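Local coordinates for Crh-like protein 5 (Neosartorya fumigata, PDB 6IBU), which cleaves chitin and transfers it to beta-1,6-glucan or to other chitin chains, cross-linking the polysaccharides of the fungal cell wall, at residues A[31-43]-A[57-69]. Sequence-based numbering, arbitrary orientation.
Sequences ALDQWEVTAGKVP and GDAPTIDTDFYFF
Strands 35-39 and 61-64 pair antiparallel at 150°, Glu36 and Asp63 exchanging two backbone hydrogen bonds; at a beta bulge Thr38 and Ala39 both face Thr61, whose carbonyl accepts a hydrogen bond from Thr38 N while its own N donates to Ala39 O, and the register shifts by one. At the other end, Asp65 N reaches Gln34 O at 2.8 Å in a nearly straight bond. The indole of Trp35 returns to strand 61-64 edge-on, its rim against the backbone at Ile62 and Asp63, and takes CH-pi contacts from two methyls on opposite faces: Thr64 CG2, 3.5 Å from the centroid of the six-membered ring, and Ile62 CD1, 3.8 Å from the same centroid. Ile62 places CG1 between its backbone N and carbonyl carbon (chi1 62°), which brings the CG1-CD1 arm against the indole, while CG2 meets Val42 CG2 at 3.9 Å. On the face bearing Glu36 and Asp63, a water donates to Glu36 OE1 (2.7 Å) and weakly to Asp63 OD2, bridging two carboxylates that would otherwise probably repel each other. Asp63 OD1 also forms a salt bridge with the chitin-binding Arg182, which it probably helps position, consistent with this face lying beside the substrate cleft. Strand 35-39 is one of two edge strands of the seven-stranded sheet of this GH16 beta-sandwich, with 61-64 between it and strand 179-187; Trp35 packs against Val219 of strand 212-223 and Ile62 against Phe51 of strand 48-53, both in the opposing sheet.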
loop_
_atom_site.group_PDB
_atom_site.type_symbol
_atom_site.label_atom_id
_atom_site.label_comp_id
_atom_site.label_asym_id
_atom_site.label_seq_id
_atom_site.Cartn_x
_atom_site.Cartn_y
_atom_site.Cartn_z
ATOM N N ALA A 31 -14.049 6.507 11.505
ATOM C CA ALA A 31 -12.649 6.318 11.054
ATOM C C ALA A 31 -12.457 6.522 9.542
ATOM O O ALA A 31 -11.304 6.773 9.170
ATOM C CB ALA A 31 -12.170 4.951 11.480
ATOM N N LEU A 32 -13.495 6.494 8.700
ATOM C CA LEU A 32 -13.282 6.686 7.241
ATOM C C LEU A 32 -13.332 8.154 6.818
ATOM O O LEU A 32 -13.366 8.388 5.606
ATOM C CB LEU A 32 -14.302 5.855 6.468
ATOM C CG LEU A 32 -14.149 4.358 6.675
ATOM C CD1 LEU A 32 -14.859 3.589 5.571
ATOM C CD2 LEU A 32 -12.678 3.964 6.766
ATOM N N ASP A 33 -13.263 9.091 7.765
ATOM C CA ASP A 33 -13.343 10.553 7.536
ATOM C C ASP A 33 -12.341 11.034 6.485
ATOM O O ASP A 33 -12.768 11.727 5.569
ATOM C CB ASP A 33 -13.134 11.303 8.846
ATOM C CG ASP A 33 -14.425 11.393 9.642
ATOM O OD1 ASP A 33 -15.495 11.001 9.087
ATOM O OD2 ASP A 33 -14.362 11.848 10.807
ATOM N N GLN A 34 -11.061 10.709 6.622
ATOM C CA GLN A 34 -10.004 11.287 5.749
ATOM C C GLN A 34 -9.631 10.266 4.673
ATOM O O GLN A 34 -8.491 10.302 4.205
ATOM C CB GLN A 34 -8.859 11.766 6.635
ATOM C CG GLN A 34 -9.335 12.832 7.614
ATOM C CD GLN A 34 -8.244 13.454 8.451
ATOM O OE1 GLN A 34 -8.264 13.375 9.686
ATOM N NE2 GLN A 34 -7.286 14.094 7.788
ATOM N N TRP A 35 -10.568 9.369 4.336
ATOM C CA TRP A 35 -10.390 8.297 3.323
ATOM C C TRP A 35 -11.461 8.411 2.236
ATOM O O TRP A 35 -12.562 8.906 2.530
ATOM C CB TRP A 35 -10.457 6.919 3.979
ATOM C CG TRP A 35 -9.384 6.624 4.979
ATOM C CD1 TRP A 35 -9.325 7.042 6.273
ATOM C CD2 TRP A 35 -8.238 5.778 4.780
ATOM N NE1 TRP A 35 -8.215 6.529 6.885
ATOM C CE2 TRP A 35 -7.526 5.758 5.994
ATOM C CE3 TRP A 35 -7.733 5.058 3.696
ATOM C CZ2 TRP A 35 -6.336 5.058 6.150
ATOM C CZ3 TRP A 35 -6.567 4.349 3.850
ATOM C CH2 TRP A 35 -5.877 4.357 5.061
ATOM N N GLU A 36 -11.137 7.966 1.031
ATOM C CA GLU A 36 -12.064 7.876 -0.127
ATOM C C GLU A 36 -12.257 6.379 -0.386
ATOM O O GLU A 36 -11.219 5.685 -0.423
ATOM C CB GLU A 36 -11.464 8.707 -1.273
ATOM C CG GLU A 36 -11.847 8.286 -2.690
ATOM C CD GLU A 36 -10.957 8.859 -3.806
ATOM O OE1 GLU A 36 -9.814 9.309 -3.496
ATOM O OE2 GLU A 36 -11.391 8.871 -5.003
ATOM N N VAL A 37 -13.506 5.907 -0.411
ATOM C CA VAL A 37 -13.823 4.520 -0.814
ATOM C C VAL A 37 -13.861 4.564 -2.304
ATOM O O VAL A 37 -14.761 5.013 -3.005
ATOM C CB VAL A 37 -15.114 3.907 -0.306
ATOM C CG1 VAL A 37 -15.264 2.489 -0.861
ATOM C CG2 VAL A 37 -15.176 3.926 1.209
ATOM N N THR A 38 -12.779 4.125 -2.751
ATOM C CA THR A 38 -12.476 4.526 -4.095
ATOM C C THR A 38 -12.867 3.404 -5.055
ATOM O O THR A 38 -12.866 3.647 -6.218
ATOM C CB THR A 38 -11.034 4.931 -4.018
ATOM O OG1 THR A 38 -10.624 5.334 -5.316
ATOM C CG2 THR A 38 -10.199 3.781 -3.516
ATOM N N ALA A 39 -13.179 2.215 -4.580
ATOM C CA ALA A 39 -13.864 1.180 -5.394
ATOM C C ALA A 39 -14.534 0.229 -4.426
ATOM O O ALA A 39 -14.000 0.066 -3.312
ATOM C CB ALA A 39 -12.901 0.462 -6.288
ATOM N N GLY A 40 -15.678 -0.337 -4.820
ATOM C CA GLY A 40 -16.516 -1.206 -3.981
ATOM C C GLY A 40 -17.058 -0.481 -2.762
ATOM O O GLY A 40 -17.164 0.741 -2.778
ATOM N N LYS A 41 -17.438 -1.249 -1.753
ATOM C CA LYS A 41 -18.041 -0.777 -0.484
ATOM C C LYS A 41 -17.185 -1.368 0.636
ATOM O O LYS A 41 -16.765 -2.530 0.522
ATOM C CB LYS A 41 -19.516 -1.200 -0.408
ATOM C CG LYS A 41 -20.252 -0.843 0.884
ATOM C CD LYS A 41 -20.493 0.662 1.096
ATOM C CE LYS A 41 -20.617 1.085 2.550
ATOM N NZ LYS A 41 -21.792 0.475 3.223
ATOM N N VAL A 42 -16.875 -0.590 1.652
ATOM C CA VAL A 42 -15.966 -1.060 2.724
ATOM C C VAL A 42 -16.697 -0.877 4.042
ATOM O O VAL A 42 -16.687 0.201 4.619
ATOM C CB VAL A 42 -14.612 -0.337 2.660
ATOM C CG1 VAL A 42 -13.745 -0.657 3.866
ATOM C CG2 VAL A 42 -13.885 -0.692 1.364
ATOM N N PRO A 43 -17.388 -1.934 4.514
ATOM C CA PRO A 43 -18.071 -1.901 5.796
ATOM C C PRO A 43 -17.038 -1.816 6.919
ATOM O O PRO A 43 -15.925 -2.242 6.720
ATOM C CB PRO A 43 -18.844 -3.231 5.887
ATOM C CG PRO A 43 -18.781 -3.822 4.502
ATOM C CD PRO A 43 -17.558 -3.226 3.837
ATOM N N GLY A 57 -14.706 -8.972 -10.317
ATOM C CA GLY A 57 -14.716 -7.502 -10.394
ATOM C C GLY A 57 -14.690 -6.834 -9.027
ATOM O O GLY A 57 -14.473 -5.618 -9.023
ATOM N N ASP A 58 -14.870 -7.576 -7.922
ATOM C CA ASP A 58 -14.813 -7.036 -6.532
ATOM C C ASP A 58 -13.367 -6.682 -6.176
ATOM O O ASP A 58 -12.519 -7.586 -6.142
ATOM C CB ASP A 58 -15.333 -8.009 -5.469
ATOM C CG ASP A 58 -16.832 -7.932 -5.259
ATOM O OD1 ASP A 58 -17.494 -7.224 -6.059
ATOM O OD2 ASP A 58 -17.331 -8.588 -4.298
ATOM N N ALA A 59 -13.106 -5.399 -5.951
ATOM C CA ALA A 59 -11.778 -4.855 -5.615
ATOM C C ALA A 59 -11.983 -3.704 -4.638
ATOM O O ALA A 59 -11.624 -2.558 -4.900
ATOM C CB ALA A 59 -11.083 -4.425 -6.877
ATOM N N PRO A 60 -12.582 -3.972 -3.472
ATOM C CA PRO A 60 -12.793 -2.927 -2.478
ATOM C C PRO A 60 -11.467 -2.276 -2.054
ATOM O O PRO A 60 -10.529 -2.977 -1.768
ATOM C CB PRO A 60 -13.437 -3.660 -1.292
ATOM C CG PRO A 60 -13.051 -5.110 -1.511
ATOM C CD PRO A 60 -13.032 -5.286 -3.016
ATOM N N THR A 61 -11.436 -0.948 -2.057
ATOM C CA THR A 61 -10.220 -0.144 -1.805
ATOM C C THR A 61 -10.568 1.109 -1.011
ATOM O O THR A 61 -11.634 1.668 -1.246
ATOM C CB THR A 61 -9.557 0.280 -3.118
ATOM O OG1 THR A 61 -9.535 -0.833 -4.004
ATOM C CG2 THR A 61 -8.140 0.751 -2.914
ATOM N N ILE A 62 -9.669 1.539 -0.132
ATOM C CA ILE A 62 -9.724 2.889 0.480
ATOM C C ILE A 62 -8.367 3.552 0.264
ATOM O O ILE A 62 -7.348 2.855 0.337
ATOM C CB ILE A 62 -10.133 2.828 1.965
ATOM C CG1 ILE A 62 -9.148 2.038 2.825
ATOM C CG2 ILE A 62 -11.549 2.286 2.109
ATOM C CD1 ILE A 62 -9.406 2.216 4.310
ATOM N N ASP A 63 -8.383 4.839 -0.081
ATOM C CA ASP A 63 -7.196 5.720 -0.197
ATOM C C ASP A 63 -7.314 6.830 0.847
ATOM O O ASP A 63 -8.435 7.336 1.045
ATOM C CB ASP A 63 -7.156 6.426 -1.545
ATOM C CG ASP A 63 -6.814 5.543 -2.717
ATOM O OD1 ASP A 63 -6.286 4.449 -2.475
ATOM O OD2 ASP A 63 -7.059 5.981 -3.861
ATOM N N THR A 64 -6.203 7.233 1.457
ATOM C CA THR A 64 -6.138 8.467 2.272
ATOM C C THR A 64 -6.391 9.650 1.337
ATOM O O THR A 64 -5.923 9.630 0.199
ATOM C CB THR A 64 -4.816 8.592 3.037
ATOM O OG1 THR A 64 -3.706 8.504 2.145
ATOM C CG2 THR A 64 -4.677 7.549 4.118
ATOM N N ASP A 65 -7.157 10.623 1.800
ATOM C CA ASP A 65 -7.377 11.909 1.088
ATOM C C ASP A 65 -6.034 12.634 0.975
ATOM O O ASP A 65 -5.783 13.237 -0.063
ATOM C CB ASP A 65 -8.372 12.804 1.829
ATOM C CG ASP A 65 -9.815 12.357 1.758
ATOM O OD1 ASP A 65 -10.151 11.503 0.892
ATOM O OD2 ASP A 65 -10.595 12.856 2.588
ATOM N N PHE A 66 -5.184 12.495 1.985
ATOM C CA PHE A 66 -3.897 13.211 2.130
ATOM C C PHE A 66 -2.740 12.346 1.636
ATOM O O PHE A 66 -2.871 11.112 1.518
ATOM C CB PHE A 66 -3.656 13.565 3.598
ATOM C CG PHE A 66 -3.810 12.383 4.520
ATOM C CD1 PHE A 66 -2.754 11.519 4.753
ATOM C CD2 PHE A 66 -5.024 12.116 5.135
ATOM C CE1 PHE A 66 -2.887 10.448 5.619
ATOM C CE2 PHE A 66 -5.164 11.030 5.988
ATOM C CZ PHE A 66 -4.093 10.204 6.239
ATOM N N TYR A 67 -1.624 13.025 1.362
ATOM C CA TYR A 67 -0.289 12.452 1.083
ATOM C C TYR A 67 0.606 12.827 2.256
ATOM O O TYR A 67 0.368 13.865 2.849
ATOM C CB TYR A 67 0.325 13.018 -0.197
ATOM C CG TYR A 67 -0.391 12.625 -1.455
ATOM C CD1 TYR A 67 -1.654 13.122 -1.735
ATOM C CD2 TYR A 67 0.207 11.802 -2.396
ATOM C CE1 TYR A 67 -2.321 12.783 -2.901
ATOM C CE2 TYR A 67 -0.455 11.453 -3.565
ATOM C CZ TYR A 67 -1.720 11.947 -3.818
ATOM O OH TYR A 67 -2.365 11.608 -4.964
ATOM N N PHE A 68 1.577 11.992 2.582
ATOM C CA PHE A 68 2.636 12.304 3.564
ATOM C C PHE A 68 3.980 12.177 2.843
ATOM O O PHE A 68 4.058 11.496 1.820
ATOM C CB PHE A 68 2.451 11.452 4.814
ATOM C CG PHE A 68 2.800 9.997 4.691
ATOM C CD1 PHE A 68 1.943 9.116 4.069
ATOM C CD2 PHE A 68 3.936 9.500 5.306
ATOM C CE1 PHE A 68 2.269 7.772 3.988
ATOM C CE2 PHE A 68 4.259 8.162 5.212
ATOM C CZ PHE A 68 3.423 7.296 4.566
ATOM N N PHE A 69 4.982 12.900 3.332
ATOM C CA PHE A 69 6.300 13.050 2.679
ATOM C C PHE A 69 7.361 12.601 3.660
ATOM O O PHE A 69 7.814 13.430 4.474
ATOM C CB PHE A 69 6.514 14.492 2.247
ATOM C CG PHE A 69 7.718 14.728 1.371
ATOM C CD1 PHE A 69 8.167 13.752 0.501
ATOM C CD2 PHE A 69 8.368 15.947 1.398
ATOM C CE1 PHE A 69 9.248 13.990 -0.327
ATOM C CE2 PHE A 69 9.446 16.191 0.561
ATOM C CZ PHE A 69 9.876 15.212 -0.299
HETATM O O HOH W 1 -8.202 8.696 -5.509
#